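PDB 5ZI1: insecticidal crystal protein Cry7Cal from Bacillus thuringiensis, which is toxic to the locust Locusta migratoria manilensis and, like related three-domain delta-endotoxins, probably binds receptors on gut cells and forms pores in their membranes. Local coordinates for residues E485-A490 and I496-N501; L46-K51 and N88-Y93; T266-W271 and N397-K402; E64-Q69 and R220-M225. All coordinates share one frame; numbering follows the deposited sequence.

Contact 1. Residues E485-A490 and I496-N501; sequences EIIDSA and ILKIVN
The carbonyl oxygen of Glu485 receives the backbone N of Lys498 at 2.8 Å in a nearly straight bond, 170° at the hydrogen, and CA of Leu497 leans on the same oxygen as a weaker C-H donor. The return bond from Glu485 N to Lys498 O closes the first ring, and a second ring joins Ile487 and Ile496 with two bonds of 3.2 Å between N and O. Ile486 and Leu497 form the non-hydrogen-bonded pair between them, lying side by side with Ile486 CG1 3.7 Å from Leu497 CD2; the Leu497 side chain also meets Val509 and Phe510 of the facing sheet, so apolar chains suit this side. On the other face Ile487 sets CG1 3.7 Å from Ile496 CG1. Both isoleucines hold CG1 between N and the carbonyl carbon (chi1 73° for Ile487), and the CG2 of Ile487 rests 4.0 Å from Lys498 CB. The long aliphatic stem of Lys498 thus serves as apolar surface before it bends about the CG-CD and CD-CE bonds. Its ammonium stays 4.4 Å from Glu485 OE1, beyond a salt bridge; a water bridges them, donating to the carboxylate and weakly accepting from NZ. This is a beta hairpin, strands 484-487 and 496-500, on one sheet of the C-terminal jelly-roll sandwich of the delta-endotoxins.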
loop_
_atom_site.group_PDB
_atom_site.type_symbol
_atom_site.label_atom_id
_atom_site.label_comp_id
_atom_site.label_asym_id
_atom_site.label_seq_id
_atom_site.Cartn_x
_atom_site.Cartn_y
_atom_site.Cartn_z
ATOM N N GLU A 485 -0.029 -3.507 -20.529
ATOM C CA GLU A 485 -0.483 -4.439 -19.512
ATOM C C GLU A 485 -0.244 -3.825 -18.140
ATOM O O GLU A 485 0.594 -2.939 -17.971
ATOM C CB GLU A 485 0.249 -5.778 -19.635
ATOM C CG GLU A 485 -0.493 -6.959 -19.042
ATOM C CD GLU A 485 0.346 -8.238 -19.003
ATOM O OE1 GLU A 485 1.448 -8.258 -19.613
ATOM O OE2 GLU A 485 -0.102 -9.221 -18.358
ATOM N N ILE A 486 -1.007 -4.275 -17.159
ATOM C CA ILE A 486 -0.867 -3.815 -15.786
ATOM C C ILE A 486 -0.393 -5.004 -14.970
ATOM O O ILE A 486 -0.946 -6.101 -15.086
ATOM C CB ILE A 486 -2.189 -3.227 -15.268
ATOM C CG1 ILE A 486 -2.613 -2.112 -16.220
ATOM C CG2 ILE A 486 -2.049 -2.680 -13.847
ATOM C CD1 ILE A 486 -3.919 -1.506 -15.889
ATOM N N ILE A 487 0.680 -4.811 -14.209
ATOM C CA ILE A 487 1.406 -5.916 -13.602
ATOM C C ILE A 487 1.715 -5.548 -12.160
ATOM O O ILE A 487 1.709 -4.375 -11.776
ATOM C CB ILE A 487 2.718 -6.270 -14.350
ATOM C CG1 ILE A 487 3.782 -5.206 -14.095
ATOM C CG2 ILE A 487 2.492 -6.414 -15.861
ATOM C CD1 ILE A 487 5.099 -5.555 -14.696
ATOM N N ASP A 488 1.992 -6.576 -11.362
ATOM C CA ASP A 488 2.310 -6.369 -9.960
ATOM C C ASP A 488 3.693 -5.747 -9.796
ATOM O O ASP A 488 4.591 -5.954 -10.606
ATOM C CB ASP A 488 2.248 -7.686 -9.198
ATOM C CG ASP A 488 0.831 -8.094 -8.856
ATOM O OD1 ASP A 488 0.000 -7.210 -8.519
ATOM O OD2 ASP A 488 0.550 -9.311 -8.922
ATOM N N SER A 489 3.849 -4.987 -8.718
ATOM C CA SER A 489 5.128 -4.421 -8.321
ATOM C C SER A 489 5.088 -4.229 -6.814
ATOM O O SER A 489 4.244 -3.489 -6.304
ATOM C CB SER A 489 5.404 -3.090 -9.039
ATOM O OG SER A 489 6.343 -2.305 -8.313
ATOM N N ALA A 490 6.014 -4.880 -6.113
ATOM C CA ALA A 490 6.027 -4.905 -4.656
ATOM C C ALA A 490 6.562 -3.629 -4.025
ATOM O O ALA A 490 6.239 -3.357 -2.867
ATOM C CB ALA A 490 6.876 -6.082 -4.160
ATOM N N ILE A 496 1.879 -1.194 -11.799
ATOM C CA ILE A 496 2.577 -0.331 -12.741
ATOM C C ILE A 496 2.165 -0.736 -14.151
ATOM O O ILE A 496 1.565 -1.786 -14.365
ATOM C CB ILE A 496 4.114 -0.405 -12.580
ATOM C CG1 ILE A 496 4.624 -1.815 -12.888
ATOM C CG2 ILE A 496 4.538 0.045 -11.186
ATOM C CD1 ILE A 496 6.115 -1.952 -12.771
ATOM N N LEU A 497 2.487 0.121 -15.122
ATOM C CA LEU A 497 2.215 -0.177 -16.522
ATOM C C LEU A 497 3.418 -0.842 -17.180
ATOM O O LEU A 497 4.563 -0.427 -16.968
ATOM C CB LEU A 497 1.862 1.093 -17.300
ATOM C CG LEU A 497 0.555 1.811 -16.949
ATOM C CD1 LEU A 497 -0.027 2.508 -18.165
ATOM C CD2 LEU A 497 -0.447 0.853 -16.356
ATOM N N LYS A 498 3.146 -1.858 -18.003
ATOM C CA LYS A 498 4.162 -2.525 -18.809
ATOM C C LYS A 498 3.820 -2.345 -20.281
ATOM O O LYS A 498 2.840 -2.917 -20.771
ATOM C CB LYS A 498 4.250 -4.003 -18.458
ATOM C CG LYS A 498 5.343 -4.731 -19.201
ATOM C CD LYS A 498 5.377 -6.184 -18.774
ATOM C CE LYS A 498 4.710 -7.080 -19.804
ATOM N NZ LYS A 498 5.733 -7.843 -20.600
ATOM N N ILE A 499 4.638 -1.576 -20.993
ATOM C CA ILE A 499 4.430 -1.298 -22.408
ATOM C C ILE A 499 5.450 -2.089 -23.221
ATOM O O ILE A 499 6.657 -2.001 -22.967
ATOM C CB ILE A 499 4.548 0.207 -22.704
ATOM C CG1 ILE A 499 3.747 1.011 -21.684
ATOM C CG2 ILE A 499 4.071 0.530 -24.124
ATOM C CD1 ILE A 499 4.219 2.435 -21.570
ATOM N N VAL A 500 4.963 -2.856 -24.193
ATOM C CA VAL A 500 5.798 -3.530 -25.183
ATOM C C VAL A 500 5.545 -2.862 -26.535
ATOM O O VAL A 500 4.427 -2.927 -27.063
ATOM C CB VAL A 500 5.507 -5.036 -25.241
ATOM C CG1 VAL A 500 6.460 -5.704 -26.191
ATOM C CG2 VAL A 500 5.600 -5.663 -23.837
ATOM N N ASN A 501 6.589 -2.239 -27.104
ATOM C CA ASN A 501 6.394 -1.264 -28.179
ATOM C C ASN A 501 5.892 -1.931 -29.455
ATOM O O ASN A 501 4.929 -1.458 -30.069
ATOM C CB ASN A 501 7.701 -0.491 -28.427
ATOM C CG ASN A 501 7.669 0.382 -29.693
ATOM O OD1 ASN A 501 6.603 0.727 -30.208
ATOM N ND2 ASN A 501 8.855 0.772 -30.170
HETATM O O HOH W 1 3.315 -8.670 -22.055
#

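Contact 2. Residues L46-K51 and N88-Y93; sequences LLWPNK and NALEGY
Trp48 and Leu90 meet where the six-membered end of the indole approaches one methyl: CH2 of Trp48 lies 4.1 Å from CD1 of Leu90, and CZ3 is equally near. The methyl comes in obliquely, and the two side chains stand at about a right angle. Trp48 holds CG beside its backbone N (chi1 -70°), which turns the indole toward helix 73-101. Beside this apolar touch, Lys51 reaches Glu91. Its CG passes 3.7 Å from Glu91 OE2, and the chain then bends so that NZ sits about equally far from both carboxylate oxygens, 3.7 Å from each of Glu91 OE1 and OE2. That is a long salt bridge, and on the exposed side of the contact it is probably a modest one; the stronger partner of the carboxylate is Arg87, one helical turn earlier, which bridges to OE2.

The setting is the helical bundle of the N-terminal domain, the one that in this family forms the pore. Helix 33-47 breaks off at Trp48, the first residue to leave helical angles, and the chain turns before helix 54-67; helix 73-101 packs against this corner and supplies Leu90 and Glu91. The turn is drawn together by Lys51 N bonding to Trp48 O at 2.9 Å, which brings both contributing side chains round to the same helix.

Further out, Trp48 is wedged among large neighbours: the ring of Trp56 meets it at about 40° between planes, Leu150 of helix 141-165 packs on it, and NE1 makes a weak bond to Asn53. Leu90, buried as leucine suits, is backed by Phe40 and Leu44 of helix 33-47.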
loop_
_atom_site.group_PDB
_atom_site.type_symbol
_atom_site.label_atom_id
_atom_site.label_comp_id
_atom_site.label_asym_id
_atom_site.label_seq_id
_atom_site.Cartn_x
_atom_site.Cartn_y
_atom_site.Cartn_z
ATOM N N LEU A 46 5.841 7.310 18.435
ATOM C CA LEU A 46 5.149 6.187 17.811
ATOM C C LEU A 46 5.958 4.911 17.918
ATOM O O LEU A 46 5.430 3.867 18.317
ATOM C CB LEU A 46 4.844 6.480 16.350
ATOM C CG LEU A 46 3.600 7.320 16.114
ATOM C CD1 LEU A 46 3.496 7.692 14.645
ATOM C CD2 LEU A 46 2.376 6.525 16.601
ATOM N N LEU A 47 7.250 4.976 17.563
ATOM C CA LEU A 47 8.069 3.774 17.466
ATOM C C LEU A 47 8.552 3.293 18.828
ATOM O O LEU A 47 8.776 2.095 19.012
ATOM C CB LEU A 47 9.265 4.026 16.532
ATOM C CG LEU A 47 8.981 4.017 15.020
ATOM C CD1 LEU A 47 10.191 4.481 14.189
ATOM C CD2 LEU A 47 8.562 2.636 14.591
ATOM N N TRP A 48 8.755 4.200 19.773
ATOM C CA TRP A 48 9.163 3.850 21.129
ATOM C C TRP A 48 8.210 4.502 22.119
ATOM O O TRP A 48 8.583 5.466 22.804
ATOM C CB TRP A 48 10.595 4.297 21.415
ATOM C CG TRP A 48 11.669 3.551 20.695
ATOM C CD1 TRP A 48 12.273 2.400 21.092
ATOM C CD2 TRP A 48 12.312 3.943 19.473
ATOM N NE1 TRP A 48 13.255 2.037 20.191
ATOM C CE2 TRP A 48 13.292 2.969 19.185
ATOM C CE3 TRP A 48 12.147 5.012 18.594
ATOM C CZ2 TRP A 48 14.101 3.037 18.054
ATOM C CZ3 TRP A 48 12.959 5.080 17.467
ATOM C CH2 TRP A 48 13.916 4.101 17.209
ATOM N N PRO A 49 6.971 4.004 22.220
ATOM C CA PRO A 49 6.020 4.576 23.187
ATOM C C PRO A 49 6.592 4.524 24.594
ATOM O O PRO A 49 7.109 3.497 25.034
ATOM C CB PRO A 49 4.774 3.682 23.052
ATOM C CG PRO A 49 4.927 2.987 21.741
ATOM C CD PRO A 49 6.413 2.846 21.506
ATOM N N ASN A 50 6.521 5.657 25.289
ATOM C CA ASN A 50 7.086 5.784 26.631
ATOM C C ASN A 50 8.532 5.306 26.683
ATOM O O ASN A 50 8.983 4.768 27.695
ATOM C CB ASN A 50 6.220 5.048 27.654
ATOM C CG ASN A 50 4.813 5.613 27.706
ATOM O OD1 ASN A 50 4.569 6.632 28.367
ATOM N ND2 ASN A 50 3.887 4.990 26.965
ATOM N N LYS A 51 9.262 5.501 25.580
ATOM C CA LYS A 51 10.693 5.221 25.515
ATOM C C LYS A 51 11.001 3.753 25.792
ATOM O O LYS A 51 12.065 3.425 26.320
ATOM C CB LYS A 51 11.464 6.131 26.471
ATOM C CG LYS A 51 11.479 7.591 26.025
ATOM C CD LYS A 51 11.353 8.530 27.206
ATOM C CE LYS A 51 11.699 9.961 26.834
ATOM N NZ LYS A 51 13.175 10.169 26.901
ATOM N N ASN A 88 18.116 6.198 21.847
ATOM C CA ASN A 88 18.844 7.240 22.562
ATOM C C ASN A 88 19.680 8.105 21.620
ATOM O O ASN A 88 19.914 9.282 21.916
ATOM C CB ASN A 88 19.709 6.625 23.669
ATOM C CG ASN A 88 18.883 6.284 24.918
ATOM O OD1 ASN A 88 18.487 7.179 25.685
ATOM N ND2 ASN A 88 18.589 4.996 25.108
ATOM N N ALA A 89 20.124 7.562 20.480
ATOM C CA ALA A 89 20.946 8.399 19.615
ATOM C C ALA A 89 20.070 9.364 18.833
ATOM O O ALA A 89 20.410 10.545 18.695
ATOM C CB ALA A 89 21.817 7.544 18.680
ATOM N N LEU A 90 18.929 8.890 18.343
ATOM C CA LEU A 90 17.978 9.811 17.730
ATOM C C LEU A 90 17.522 10.879 18.718
ATOM O O LEU A 90 17.464 12.065 18.372
ATOM C CB LEU A 90 16.783 9.045 17.179
ATOM C CG LEU A 90 17.123 8.218 15.945
ATOM C CD1 LEU A 90 15.990 7.247 15.645
ATOM C CD2 LEU A 90 17.381 9.139 14.755
ATOM N N GLU A 91 17.194 10.485 19.952
ATOM C CA GLU A 91 16.831 11.479 20.959
ATOM C C GLU A 91 17.912 12.540 21.068
ATOM O O GLU A 91 17.633 13.741 20.985
ATOM C CB GLU A 91 16.606 10.830 22.325
ATOM C CG GLU A 91 15.364 9.975 22.446
ATOM C CD GLU A 91 15.274 9.223 23.794
ATOM O OE1 GLU A 91 16.105 9.487 24.704
ATOM O OE2 GLU A 91 14.372 8.361 23.933
ATOM N N GLY A 92 19.163 12.104 21.228
ATOM C CA GLY A 92 20.272 13.040 21.312
ATOM C C GLY A 92 20.461 13.859 20.052
ATOM O O GLY A 92 20.891 15.015 20.120
ATOM N N TYR A 93 20.147 13.285 18.888
ATOM C CA TYR A 93 20.286 14.055 17.657
ATOM C C TYR A 93 19.202 15.130 17.554
ATOM O O TYR A 93 19.506 16.303 17.284
ATOM C CB TYR A 93 20.276 13.128 16.432
ATOM C CG TYR A 93 20.147 13.899 15.131
ATOM C CD1 TYR A 93 21.248 14.521 14.544
ATOM C CD2 TYR A 93 18.907 14.044 14.514
ATOM C CE1 TYR A 93 21.110 15.250 13.354
ATOM C CE2 TYR A 93 18.762 14.746 13.344
ATOM C CZ TYR A 93 19.850 15.355 12.762
ATOM O OH TYR A 93 19.647 16.065 11.589
#

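Contact 3. Residues T266-W271 and N397-K402; sequences TKYPDW and NIPSSK
Lys402 lays its aliphatic stem on the ring of Tyr268, joining two loops of the middle domain, the beta-prism built of antiparallel sheets in which segment 397-402 leads into strand 404-407 at one edge of its sheet. The stem makes the contact atom by atom. CB sits 3.8 Å from the ring centroid, only 8° off the ring normal, a clear CH-pi contact over the face. With CG beside the backbone N (chi1 -53°) and a further turn about the CB-CG bond (chi2 -56°), the chain runs from over the centre outward past the CD2-CE2 edge, CG 3.7 Å from Tyr268 CE2 and CD 3.9 Å from Tyr268 CD2. From CE onward the chain leads off, and NZ forms a salt bridge with Glu265, just before segment 266-271. A lysine fits here because its first methylenes lie against the aromatic ring while its charge is met elsewhere.

The ring is covered on its other face too, by CG of the preceding Lys267, 4.1 Å above the plane, so it lies sandwiched between two lysine stems. Ile398 touches the phenol end, its branch CG2 obliquely placed 3.6 Å from Tyr268 CE1, and slides past the ring in the opposite direction. The hydroxyl of Tyr268 hydrogen-bonds to Asp310, so the phenol end is held as well as the ring faces. On the far segment, a short 3-10 turn presents Lys402 to the ring: its backbone N bonds to the carbonyl oxygen of Pro399 at 2.8 Å.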
loop_
_atom_site.group_PDB
_atom_site.type_symbol
_atom_site.label_atom_id
_atom_site.label_comp_id
_atom_site.label_asym_id
_atom_site.label_seq_id
_atom_site.Cartn_x
_atom_site.Cartn_y
_atom_site.Cartn_z
ATOM N N THR A 266 -19.029 -31.077 14.384
ATOM C CA THR A 266 -19.164 -31.725 13.082
ATOM C C THR A 266 -20.209 -31.038 12.213
ATOM O O THR A 266 -20.103 -31.068 10.983
ATOM C CB THR A 266 -19.509 -33.206 13.242
ATOM O OG1 THR A 266 -20.918 -33.348 13.436
ATOM C CG2 THR A 266 -18.775 -33.802 14.424
ATOM N N LYS A 267 -21.208 -30.394 12.825
ATOM C CA LYS A 267 -22.240 -29.728 12.040
ATOM C C LYS A 267 -21.827 -28.314 11.640
ATOM O O LYS A 267 -22.242 -27.814 10.586
ATOM C CB LYS A 267 -23.545 -29.692 12.831
ATOM C CG LYS A 267 -24.729 -29.218 12.049
ATOM C CD LYS A 267 -26.008 -29.845 12.593
ATOM C CE LYS A 267 -27.147 -28.847 12.540
ATOM N NZ LYS A 267 -28.394 -29.324 13.251
ATOM N N TYR A 268 -21.025 -27.654 12.463
ATOM C CA TYR A 268 -20.571 -26.293 12.201
ATOM C C TYR A 268 -19.049 -26.269 12.021
ATOM O O TYR A 268 -18.328 -25.676 12.828
ATOM C CB TYR A 268 -21.019 -25.388 13.344
ATOM C CG TYR A 268 -22.513 -25.447 13.590
ATOM C CD1 TYR A 268 -23.401 -24.900 12.676
ATOM C CD2 TYR A 268 -23.039 -26.054 14.732
ATOM C CE1 TYR A 268 -24.759 -24.951 12.876
ATOM C CE2 TYR A 268 -24.402 -26.106 14.948
ATOM C CZ TYR A 268 -25.257 -25.553 14.018
ATOM O OH TYR A 268 -26.622 -25.596 14.205
ATOM N N PRO A 269 -18.524 -26.918 10.991
ATOM C CA PRO A 269 -17.062 -26.960 10.834
ATOM C C PRO A 269 -16.513 -25.623 10.354
ATOM O O PRO A 269 -17.247 -24.738 9.900
ATOM C CB PRO A 269 -16.838 -28.064 9.789
ATOM C CG PRO A 269 -18.081 -28.016 8.947
ATOM C CD PRO A 269 -19.217 -27.547 9.853
ATOM N N ASP A 270 -15.197 -25.470 10.511
ATOM C CA ASP A 270 -14.483 -24.393 9.832
ATOM C C ASP A 270 -14.666 -24.503 8.322
ATOM O O ASP A 270 -14.714 -25.596 7.753
ATOM C CB ASP A 270 -12.996 -24.431 10.163
ATOM C CG ASP A 270 -12.702 -24.060 11.603
ATOM O OD1 ASP A 270 -13.625 -23.614 12.307
ATOM O OD2 ASP A 270 -11.533 -24.206 12.029
ATOM N N TRP A 271 -14.747 -23.351 7.664
ATOM C CA TRP A 271 -14.960 -23.359 6.223
ATOM C C TRP A 271 -13.767 -23.933 5.446
ATOM O O TRP A 271 -13.961 -24.356 4.300
ATOM C CB TRP A 271 -15.292 -21.939 5.729
ATOM C CG TRP A 271 -14.140 -20.954 5.844
ATOM C CD1 TRP A 271 -13.924 -20.058 6.855
ATOM C CD2 TRP A 271 -13.046 -20.787 4.925
ATOM N NE1 TRP A 271 -12.774 -19.345 6.623
ATOM C CE2 TRP A 271 -12.216 -19.770 5.443
ATOM C CE3 TRP A 271 -12.698 -21.387 3.711
ATOM C CZ2 TRP A 271 -11.057 -19.337 4.784
ATOM C CZ3 TRP A 271 -11.542 -20.952 3.053
ATOM C CH2 TRP A 271 -10.741 -19.945 3.596
ATOM N N ASN A 397 -31.827 -18.981 11.858
ATOM C CA ASN A 397 -32.196 -19.450 13.185
ATOM C C ASN A 397 -31.115 -20.329 13.792
ATOM O O ASN A 397 -31.399 -21.097 14.725
ATOM C CB ASN A 397 -33.547 -20.183 13.160
ATOM C CG ASN A 397 -33.502 -21.513 12.407
ATOM O OD1 ASN A 397 -32.433 -22.045 12.056
ATOM N ND2 ASN A 397 -34.680 -22.069 12.168
ATOM N N ILE A 398 -29.892 -20.259 13.260
ATOM C CA ILE A 398 -28.776 -20.956 13.909
ATOM C C ILE A 398 -28.461 -20.249 15.220
ATOM O O ILE A 398 -28.409 -19.007 15.243
ATOM C CB ILE A 398 -27.549 -20.987 12.994
ATOM C CG1 ILE A 398 -27.891 -21.596 11.643
ATOM C CG2 ILE A 398 -26.443 -21.809 13.618
ATOM C CD1 ILE A 398 -26.918 -21.196 10.557
ATOM N N PRO A 399 -28.291 -20.976 16.328
ATOM C CA PRO A 399 -27.952 -20.318 17.595
ATOM C C PRO A 399 -26.722 -19.436 17.438
ATOM O O PRO A 399 -25.764 -19.789 16.741
ATOM C CB PRO A 399 -27.688 -21.489 18.548
ATOM C CG PRO A 399 -28.403 -22.644 17.960
ATOM C CD PRO A 399 -28.406 -22.436 16.471
ATOM N N SER A 400 -26.768 -18.276 18.100
ATOM C CA SER A 400 -25.739 -17.258 17.928
ATOM C C SER A 400 -24.357 -17.782 18.271
ATOM O O SER A 400 -23.368 -17.363 17.654
ATOM C CB SER A 400 -26.066 -16.052 18.793
ATOM O OG SER A 400 -27.275 -15.481 18.347
ATOM N N SER A 401 -24.266 -18.687 19.247
ATOM C CA SER A 401 -22.984 -19.249 19.642
ATOM C C SER A 401 -22.435 -20.218 18.606
ATOM O O SER A 401 -21.300 -20.678 18.754
ATOM C CB SER A 401 -23.101 -19.952 20.993
ATOM O OG SER A 401 -23.804 -21.176 20.870
ATOM N N LYS A 402 -23.207 -20.546 17.575
ATOM C CA LYS A 402 -22.733 -21.360 16.467
ATOM C C LYS A 402 -22.398 -20.523 15.240
ATOM O O LYS A 402 -22.147 -21.082 14.167
ATOM C CB LYS A 402 -23.772 -22.425 16.108
ATOM C CG LYS A 402 -24.240 -23.281 17.292
ATOM C CD LYS A 402 -23.081 -23.977 18.017
ATOM C CE LYS A 402 -23.613 -25.055 18.971
ATOM N NZ LYS A 402 -22.888 -25.060 20.281
#

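Contact 4. Residues E64-Q69 and R220-M225; sequences EALINQ and REMTIM
Leu66 carries the whole contact from segment 64-69, touching Glu221, Met222 and Met225 on helix 208-227. It holds CG beside the backbone N (chi1 -70°), a setting that extends the branched end toward the other helix. Its CD1 lies 3.7 Å from Glu221 OE1 and 4.1 Å from Glu221 CB, while CD2 is 3.9 Å from that same OE1, so both methyls lie against one carboxylate oxygen. CD1 is also 4.1 Å from Met222 SD and 4.3 Å from Met225 CE. Leucine suits the place because its branched, wholly apolar end packs against the buried methionines, whose flexible thioethers mould to it. Glu221 OE1 also comes close to Glu62 OE2, and this pairing of like charges might raise the affinity of one group for a proton.

Beyond Leu66 the helix runs out: Ile67 turns to Phe218 and Pro139, Asn68 takes up a left-handed conformation with phi 59°, and Gln69 N returns to Glu64 O at 3.3 Å. Arg217 and Phe218, earlier on helix 208-227, also touch Leu66, while Met222 and Met225 pack on helix 141-165 and Ile224 reaches helix 13-26. Elsewhere on helix 208-227, Arg220 binds Asp256 and the carbonyl of Phe254, tying the bundle's last long helix to strand 252-254 and to Asp256 shortly beyond it.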
loop_
_atom_site.group_PDB
_atom_site.type_symbol
_atom_site.label_atom_id
_atom_site.label_comp_id
_atom_site.label_asym_id
_atom_site.label_seq_id
_atom_site.Cartn_x
_atom_site.Cartn_y
_atom_site.Cartn_z
ATOM N N GLU A 64 6.988 -13.452 13.483
ATOM C CA GLU A 64 7.182 -14.853 13.872
ATOM C C GLU A 64 5.900 -15.669 13.698
ATOM O O GLU A 64 5.917 -16.760 13.115
ATOM C CB GLU A 64 7.662 -14.949 15.322
ATOM C CG GLU A 64 9.077 -14.512 15.577
ATOM C CD GLU A 64 9.323 -14.282 17.049
ATOM O OE1 GLU A 64 10.483 -14.398 17.484
ATOM O OE2 GLU A 64 8.348 -13.999 17.784
ATOM N N ALA A 65 4.772 -15.145 14.190
ATOM C CA ALA A 65 3.509 -15.876 14.095
ATOM C C ALA A 65 3.070 -16.043 12.647
ATOM O O ALA A 65 2.581 -17.109 12.263
ATOM C CB ALA A 65 2.411 -15.162 14.893
ATOM N N LEU A 66 3.227 -14.995 11.837
ATOM C CA LEU A 66 2.752 -15.033 10.458
ATOM C C LEU A 66 3.488 -16.079 9.636
ATOM O O LEU A 66 2.871 -16.790 8.833
ATOM C CB LEU A 66 2.921 -13.663 9.810
ATOM C CG LEU A 66 2.043 -12.511 10.273
ATOM C CD1 LEU A 66 2.421 -11.287 9.451
ATOM C CD2 LEU A 66 0.563 -12.852 10.129
ATOM N N ILE A 67 4.812 -16.171 9.793
ATOM C CA ILE A 67 5.623 -17.063 8.965
ATOM C C ILE A 67 6.078 -18.300 9.715
ATOM O O ILE A 67 6.869 -19.080 9.173
ATOM C CB ILE A 67 6.841 -16.349 8.379
ATOM C CG1 ILE A 67 7.841 -15.997 9.482
ATOM C CG2 ILE A 67 6.402 -15.148 7.684
ATOM C CD1 ILE A 67 9.128 -15.413 8.930
ATOM N N ASN A 68 5.652 -18.472 10.963
ATOM C CA ASN A 68 5.891 -19.709 11.689
ATOM C C ASN A 68 7.392 -19.998 11.797
ATOM O O ASN A 68 7.890 -21.033 11.358
ATOM C CB ASN A 68 5.136 -20.857 11.014
ATOM C CG ASN A 68 5.074 -22.089 11.865
ATOM O OD1 ASN A 68 5.094 -22.008 13.096
ATOM N ND2 ASN A 68 5.000 -23.247 11.221
ATOM N N GLN A 69 8.116 -19.037 12.366
ATOM C CA GLN A 69 9.522 -19.227 12.698
ATOM C C GLN A 69 9.857 -18.312 13.859
ATOM O O GLN A 69 9.679 -17.093 13.764
ATOM C CB GLN A 69 10.441 -18.936 11.507
ATOM C CG GLN A 69 11.856 -19.469 11.714
ATOM C CD GLN A 69 12.942 -18.461 11.363
ATOM O OE1 GLN A 69 13.027 -17.976 10.228
ATOM N NE2 GLN A 69 13.789 -18.149 12.335
ATOM N N ARG A 220 -1.408 -9.205 3.635
ATOM C CA ARG A 220 -2.137 -8.020 4.082
ATOM C C ARG A 220 -1.348 -7.257 5.129
ATOM O O ARG A 220 -1.119 -6.052 4.988
ATOM C CB ARG A 220 -3.504 -8.401 4.640
ATOM C CG ARG A 220 -4.270 -7.200 5.127
ATOM C CD ARG A 220 -5.667 -7.580 5.600
ATOM N NE ARG A 220 -5.624 -8.214 6.916
ATOM C CZ ARG A 220 -5.806 -9.513 7.126
ATOM N NH1 ARG A 220 -6.058 -10.332 6.107
ATOM N NH2 ARG A 220 -5.745 -9.989 8.362
ATOM N N GLU A 221 -0.900 -7.946 6.176
ATOM C CA GLU A 221 -0.204 -7.261 7.261
ATOM C C GLU A 221 1.170 -6.743 6.826
ATOM O O GLU A 221 1.559 -5.635 7.214
ATOM C CB GLU A 221 -0.088 -8.188 8.466
ATOM C CG GLU A 221 -1.471 -8.509 9.128
ATOM C CD GLU A 221 -1.318 -9.101 10.514
ATOM O OE1 GLU A 221 -0.175 -9.110 11.020
ATOM O OE2 GLU A 221 -2.328 -9.564 11.107
ATOM N N MET A 222 1.922 -7.519 6.029
ATOM C CA MET A 222 3.271 -7.089 5.633
ATOM C C MET A 222 3.253 -6.013 4.562
ATOM O O MET A 222 4.231 -5.266 4.432
ATOM C CB MET A 222 4.115 -8.268 5.146
ATOM C CG MET A 222 4.281 -9.333 6.196
ATOM S SD MET A 222 5.077 -8.680 7.673
ATOM C CE MET A 222 6.784 -8.595 7.063
ATOM N N THR A 223 2.172 -5.935 3.784
ATOM C CA THR A 223 1.943 -4.757 2.960
ATOM C C THR A 223 1.925 -3.506 3.826
ATOM O O THR A 223 2.616 -2.516 3.528
ATOM C CB THR A 223 0.631 -4.931 2.195
ATOM O OG1 THR A 223 0.778 -6.027 1.279
ATOM C CG2 THR A 223 0.249 -3.671 1.424
ATOM N N ILE A 224 1.172 -3.561 4.933
ATOM C CA ILE A 224 1.061 -2.438 5.856
ATOM C C ILE A 224 2.359 -2.226 6.624
ATOM O O ILE A 224 2.782 -1.094 6.848
ATOM C CB ILE A 224 -0.112 -2.676 6.827
ATOM C CG1 ILE A 224 -1.448 -2.670 6.087
ATOM C CG2 ILE A 224 -0.091 -1.656 7.965
ATOM C CD1 ILE A 224 -2.631 -2.966 6.994
ATOM N N MET A 225 2.971 -3.297 7.108
ATOM C CA MET A 225 4.162 -3.140 7.938
ATOM C C MET A 225 5.404 -2.816 7.113
ATOM O O MET A 225 6.236 -2.013 7.549
ATOM C CB MET A 225 4.402 -4.391 8.773
ATOM C CG MET A 225 3.515 -4.465 10.025
ATOM S SD MET A 225 3.961 -5.848 11.113
ATOM C CE MET A 225 2.959 -7.144 10.386
#

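Overall arrangement
From the N terminus, contact 2 comes first, bringing the turn after helix 33-47 against helix 73-101 across 36 largely helical residues. Contact 4 opens inside that span, on helix 54-67, and closes at helix 208-227, so the two cross; together they knit early and late helices of the probably pore-forming bundle. Contact 3 follows in series, closing 125 residues of mostly strand within the beta-prism domain. Contact 1, last along the chain, closes a turn of only five residues in the jelly-roll domain, about 44 Å from contact 3 between centres. Contacts 1 and 4 approach to about 7 Å between nearest atoms without touching. These three domains make up the toxin part of a longer protein.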